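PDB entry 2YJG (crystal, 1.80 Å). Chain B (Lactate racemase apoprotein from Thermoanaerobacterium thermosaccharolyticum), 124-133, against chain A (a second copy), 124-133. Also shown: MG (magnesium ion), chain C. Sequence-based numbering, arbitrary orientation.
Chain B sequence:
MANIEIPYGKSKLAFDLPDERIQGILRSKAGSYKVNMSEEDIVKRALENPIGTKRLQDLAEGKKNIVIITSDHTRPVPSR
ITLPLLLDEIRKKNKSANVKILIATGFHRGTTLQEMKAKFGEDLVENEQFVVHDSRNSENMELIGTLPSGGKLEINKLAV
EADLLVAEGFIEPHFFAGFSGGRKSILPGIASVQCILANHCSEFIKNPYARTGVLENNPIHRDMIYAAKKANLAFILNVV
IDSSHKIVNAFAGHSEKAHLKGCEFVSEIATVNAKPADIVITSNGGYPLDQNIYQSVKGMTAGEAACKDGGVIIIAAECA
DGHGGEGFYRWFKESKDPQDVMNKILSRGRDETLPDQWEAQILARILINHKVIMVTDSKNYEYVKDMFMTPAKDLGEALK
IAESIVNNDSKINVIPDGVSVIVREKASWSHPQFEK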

# COMPACT_ATOMS: atom_id res chain seq x y z
N LEU B 124 -0.68 7.70 5.27
CA LEU B 124 -2.08 7.93 5.10
C LEU B 124 -2.75 6.73 4.37
O LEU B 124 -3.83 6.26 4.80
CB LEU B 124 -2.25 9.25 4.37
CG LEU B 124 -3.56 10.01 4.38
CD1 LEU B 124 -4.08 10.19 5.76
CD2 LEU B 124 -3.30 11.35 3.69
N VAL B 125 -2.10 6.21 3.33
CA VAL B 125 -2.60 5.06 2.60
C VAL B 125 -2.82 3.83 3.48
O VAL B 125 -3.83 3.19 3.44
CB VAL B 125 -1.71 4.71 1.41
CG1 VAL B 125 -2.14 3.37 0.78
CG2 VAL B 125 -1.80 5.84 0.35
N GLU B 126 -1.83 3.55 4.30
CA GLU B 126 -1.93 2.52 5.34
C GLU B 126 -2.99 2.75 6.42
O GLU B 126 -3.90 1.92 6.63
CB GLU B 126 -0.55 2.43 5.97
CG GLU B 126 0.48 1.83 4.99
CD GLU B 126 1.87 1.84 5.56
OE1 GLU B 126 2.00 2.26 6.73
OE2 GLU B 126 2.82 1.48 4.81
N ASN B 127 -2.89 3.90 7.07
CA ASN B 127 -3.58 4.16 8.30
C ASN B 127 -5.06 4.39 8.11
O ASN B 127 -5.83 4.14 9.02
CB ASN B 127 -3.01 5.40 8.97
CG ASN B 127 -1.60 5.26 9.42
OD1 ASN B 127 -0.97 4.12 9.40
ND2 ASN B 127 -1.06 6.38 9.81
N GLU B 128 -5.45 4.87 6.94
CA GLU B 128 -6.87 5.13 6.66
C GLU B 128 -7.44 4.13 5.63
O GLU B 128 -6.70 3.42 4.96
CB GLU B 128 -7.06 6.55 6.15
CG GLU B 128 -6.55 7.65 7.15
CD GLU B 128 -7.37 7.75 8.45
OE1 GLU B 128 -8.44 7.12 8.60
OE2 GLU B 128 -6.88 8.45 9.35
N GLN B 129 -8.77 4.11 5.50
CA GLN B 129 -9.46 3.21 4.65
C GLN B 129 -9.67 3.91 3.29
O GLN B 129 -10.49 4.83 3.19
CB GLN B 129 -10.87 2.88 5.23
CG GLN B 129 -10.85 2.20 6.59
CD GLN B 129 -12.18 2.17 7.23
OE1 GLN B 129 -12.50 3.05 8.10
NE2 GLN B 129 -13.01 1.25 6.79
N PHE B 130 -8.93 3.47 2.29
CA PHE B 130 -9.00 3.97 0.90
C PHE B 130 -9.59 2.88 0.03
O PHE B 130 -9.16 1.72 0.10
CB PHE B 130 -7.62 4.30 0.35
CG PHE B 130 -7.11 5.63 0.73
CD1 PHE B 130 -6.42 5.83 1.94
CD2 PHE B 130 -7.22 6.71 -0.15
CE1 PHE B 130 -5.91 7.09 2.30
CE2 PHE B 130 -6.71 7.98 0.24
CZ PHE B 130 -6.06 8.15 1.44
N VAL B 131 -10.57 3.25 -0.77
CA VAL B 131 -11.30 2.34 -1.63
C VAL B 131 -11.29 2.96 -3.02
O VAL B 131 -11.54 4.18 -3.18
CB VAL B 131 -12.72 2.11 -1.11
CG1 VAL B 131 -13.48 1.22 -2.05
CG2 VAL B 131 -12.71 1.49 0.33
N VAL B 132 -10.99 2.14 -4.04
CA VAL B 132 -10.94 2.63 -5.41
C VAL B 132 -12.23 2.34 -6.15
O VAL B 132 -12.63 1.23 -6.22
CB VAL B 132 -9.74 2.01 -6.17
CG1 VAL B 132 -9.62 2.60 -7.60
CG2 VAL B 132 -8.37 2.22 -5.36
N HIS B 133 -12.91 3.35 -6.70
CA HIS B 133 -14.09 3.13 -7.45
C HIS B 133 -13.79 2.33 -8.72
O HIS B 133 -12.77 2.54 -9.36
CB HIS B 133 -14.79 4.47 -7.73
CG HIS B 133 -15.90 4.40 -8.71
ND1 HIS B 133 -17.15 3.87 -8.43
CD2 HIS B 133 -15.96 4.82 -10.01
CE1 HIS B 133 -17.90 3.95 -9.52
NE2 HIS B 133 -17.20 4.52 -10.48
MG MG C . -5.35 1.60 4.43
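Chain A, residues 124-133: LVENEQFVVH

The two copies meet through the same ten residues, and chain A repeats on its side nearly everything chain B does. In each chain the last turn of a helix runs through residue 127; Glu A128, like Glu B128, is the first residue to leave helical phi/psi, at -107/168 in chain A and -110/168 in chain B. The chain then continues in an extended strand that lasts to Val A132 and Val B132. The helical end is held by a backbone hydrogen bond in each copy, from Glu A128 N to Leu A124 O (3.1 Å) and from Glu B128 N to Leu B124 O (3.0 Å). The helix end of one chain lies against the strand of the other, so the register is reciprocal and runs in opposite directions: Asn B127 CA is 4.6 Å from Gln A129 CA, and Gln B129 CA is 4.6 Å from Asn A127 CA. Together the stretches bury 688 Å², both sides summed.

Two backbone hydrogen bonds fix this register. Phe A130 N donates to Glu B126 O at 2.8 Å, and Phe B130 N donates to Glu A126 O at 2.9 Å, with N-H...O angles of 160° and 172°. Carbonyls at the end of a helix lack the usual amide partner further along, and here the strand of the other copy supplies one. Weaker CA-H...O contacts accompany them: Asn A127 CA lies 3.2 Å from Phe B130 O, Asn B127 CA 3.3 Å from Phe A130 O, and Gln A129 CA 3.5 Å from Glu B126 O.

A magnesium ion joins the two turns. It is bound by Val A125 O (2.4 Å), Glu A126 O (2.5 Å) and Glu A128 O (2.3 Å) from one chain and by Val B125 O (2.4 Å) and Glu B128 O (2.3 Å) from the other. All five ligands are main-chain carbonyls, and the cation explains how such oxygens can crowd together: Glu A128 O and Glu B128 O are 3.5 Å apart, and Glu A126 O and Glu B128 O 3.2 Å, without a proton between them.

Among side chains, Gln A129 makes a hydrogen bond to the opposing backbone, from its NE2 to Asn B127 O at 3.1 Å and a bent angle of 144°. The two glutamines also pack on each other through their aliphatic parts, Gln B129 CG to Gln A129 CG at 3.7 Å, while Gln B129 CB rests 3.3 Å from Asn A127 O.

Other side chains meet the partner through van der Waals contacts. Glu A126 and Glu B126, both with chi1 m and chi2 t, extend alongside the opposite strand, bringing Glu A126 OE1 to 3.8 Å from Val B132 CG2 and Glu B126 OE1 to 4.1 Å from Val A132 CG2. The CB of Phe A130 approaches the CB of Glu B126 at 4.5 Å, but the phenyl rings of both copies lead away from the partner stretch.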

# COMPACT_ATOMS: atom_id res chain seq x y z
N LEU A 124 -6.25 -5.03 0.56
CA LEU A 124 -6.36 -5.06 2.00
C LEU A 124 -5.57 -3.90 2.67
O LEU A 124 -6.07 -3.23 3.60
CB LEU A 124 -5.90 -6.45 2.49
CG LEU A 124 -6.30 -7.07 3.81
CD1 LEU A 124 -7.80 -6.95 4.02
CD2 LEU A 124 -5.81 -8.58 3.79
N VAL A 125 -4.37 -3.60 2.16
CA VAL A 125 -3.56 -2.52 2.69
C VAL A 125 -4.29 -1.17 2.51
O VAL A 125 -4.41 -0.41 3.42
CB VAL A 125 -2.12 -2.50 2.09
CG1 VAL A 125 -1.38 -1.24 2.42
CG2 VAL A 125 -1.31 -3.75 2.55
N GLU A 126 -4.81 -0.95 1.32
CA GLU A 126 -5.61 0.24 1.06
C GLU A 126 -6.88 0.29 1.91
O GLU A 126 -7.11 1.29 2.63
CB GLU A 126 -5.97 0.28 -0.43
CG GLU A 126 -4.73 0.42 -1.37
CD GLU A 126 -5.03 0.26 -2.84
OE1 GLU A 126 -6.21 -0.01 -3.21
OE2 GLU A 126 -4.09 0.45 -3.67
N ASN A 127 -7.72 -0.72 1.78
CA ASN A 127 -9.10 -0.71 2.21
C ASN A 127 -9.26 -0.72 3.75
O ASN A 127 -10.29 -0.27 4.30
CB ASN A 127 -9.89 -1.90 1.69
CG ASN A 127 -10.15 -1.93 0.17
OD1 ASN A 127 -9.90 -0.99 -0.63
ND2 ASN A 127 -10.62 -3.07 -0.24
N GLU A 128 -8.30 -1.32 4.45
CA GLU A 128 -8.31 -1.36 5.90
C GLU A 128 -7.27 -0.43 6.49
O GLU A 128 -6.37 0.04 5.79
CB GLU A 128 -8.09 -2.78 6.41
CG GLU A 128 -9.17 -3.75 5.92
CD GLU A 128 -10.58 -3.53 6.37
OE1 GLU A 128 -10.84 -2.79 7.33
OE2 GLU A 128 -11.49 -4.12 5.72
N GLN A 129 -7.38 -0.22 7.80
CA GLN A 129 -6.48 0.62 8.60
C GLN A 129 -5.32 -0.15 9.21
O GLN A 129 -5.49 -0.80 10.24
CB GLN A 129 -7.26 1.29 9.75
CG GLN A 129 -8.35 2.28 9.27
CD GLN A 129 -8.98 3.03 10.39
OE1 GLN A 129 -9.88 2.53 11.07
NE2 GLN A 129 -8.51 4.26 10.63
N PHE A 130 -4.16 -0.05 8.60
CA PHE A 130 -2.94 -0.67 9.06
C PHE A 130 -2.08 0.37 9.74
O PHE A 130 -1.94 1.46 9.23
CB PHE A 130 -2.13 -1.27 7.88
CG PHE A 130 -2.63 -2.59 7.44
CD1 PHE A 130 -3.66 -2.69 6.50
CD2 PHE A 130 -2.08 -3.76 7.94
CE1 PHE A 130 -4.15 -3.94 6.10
CE2 PHE A 130 -2.55 -4.99 7.55
CZ PHE A 130 -3.58 -5.09 6.62
N VAL A 131 -1.49 -0.00 10.85
CA VAL A 131 -0.60 0.83 11.61
C VAL A 131 0.60 -0.03 11.96
O VAL A 131 0.45 -1.21 12.30
CB VAL A 131 -1.33 1.27 12.90
CG1 VAL A 131 -0.45 2.13 13.81
CG2 VAL A 131 -2.63 2.03 12.55
N VAL A 132 1.80 0.56 11.91
CA VAL A 132 3.04 -0.19 12.13
C VAL A 132 3.57 0.13 13.54
O VAL A 132 3.69 1.30 13.93
CB VAL A 132 4.10 0.11 11.02
CG1 VAL A 132 5.35 -0.61 11.28
CG2 VAL A 132 3.57 -0.24 9.62
N HIS A 133 3.85 -0.91 14.34
CA HIS A 133 4.37 -0.72 15.66
C HIS A 133 5.78 -0.20 15.54
O HIS A 133 6.57 -0.71 14.72
CB HIS A 133 4.44 -2.05 16.42
CG HIS A 133 5.06 -1.94 17.78
ND1 HIS A 133 4.54 -1.15 18.78
CD2 HIS A 133 6.17 -2.52 18.29
CE1 HIS A 133 5.31 -1.24 19.85
NE2 HIS A 133 6.30 -2.08 19.57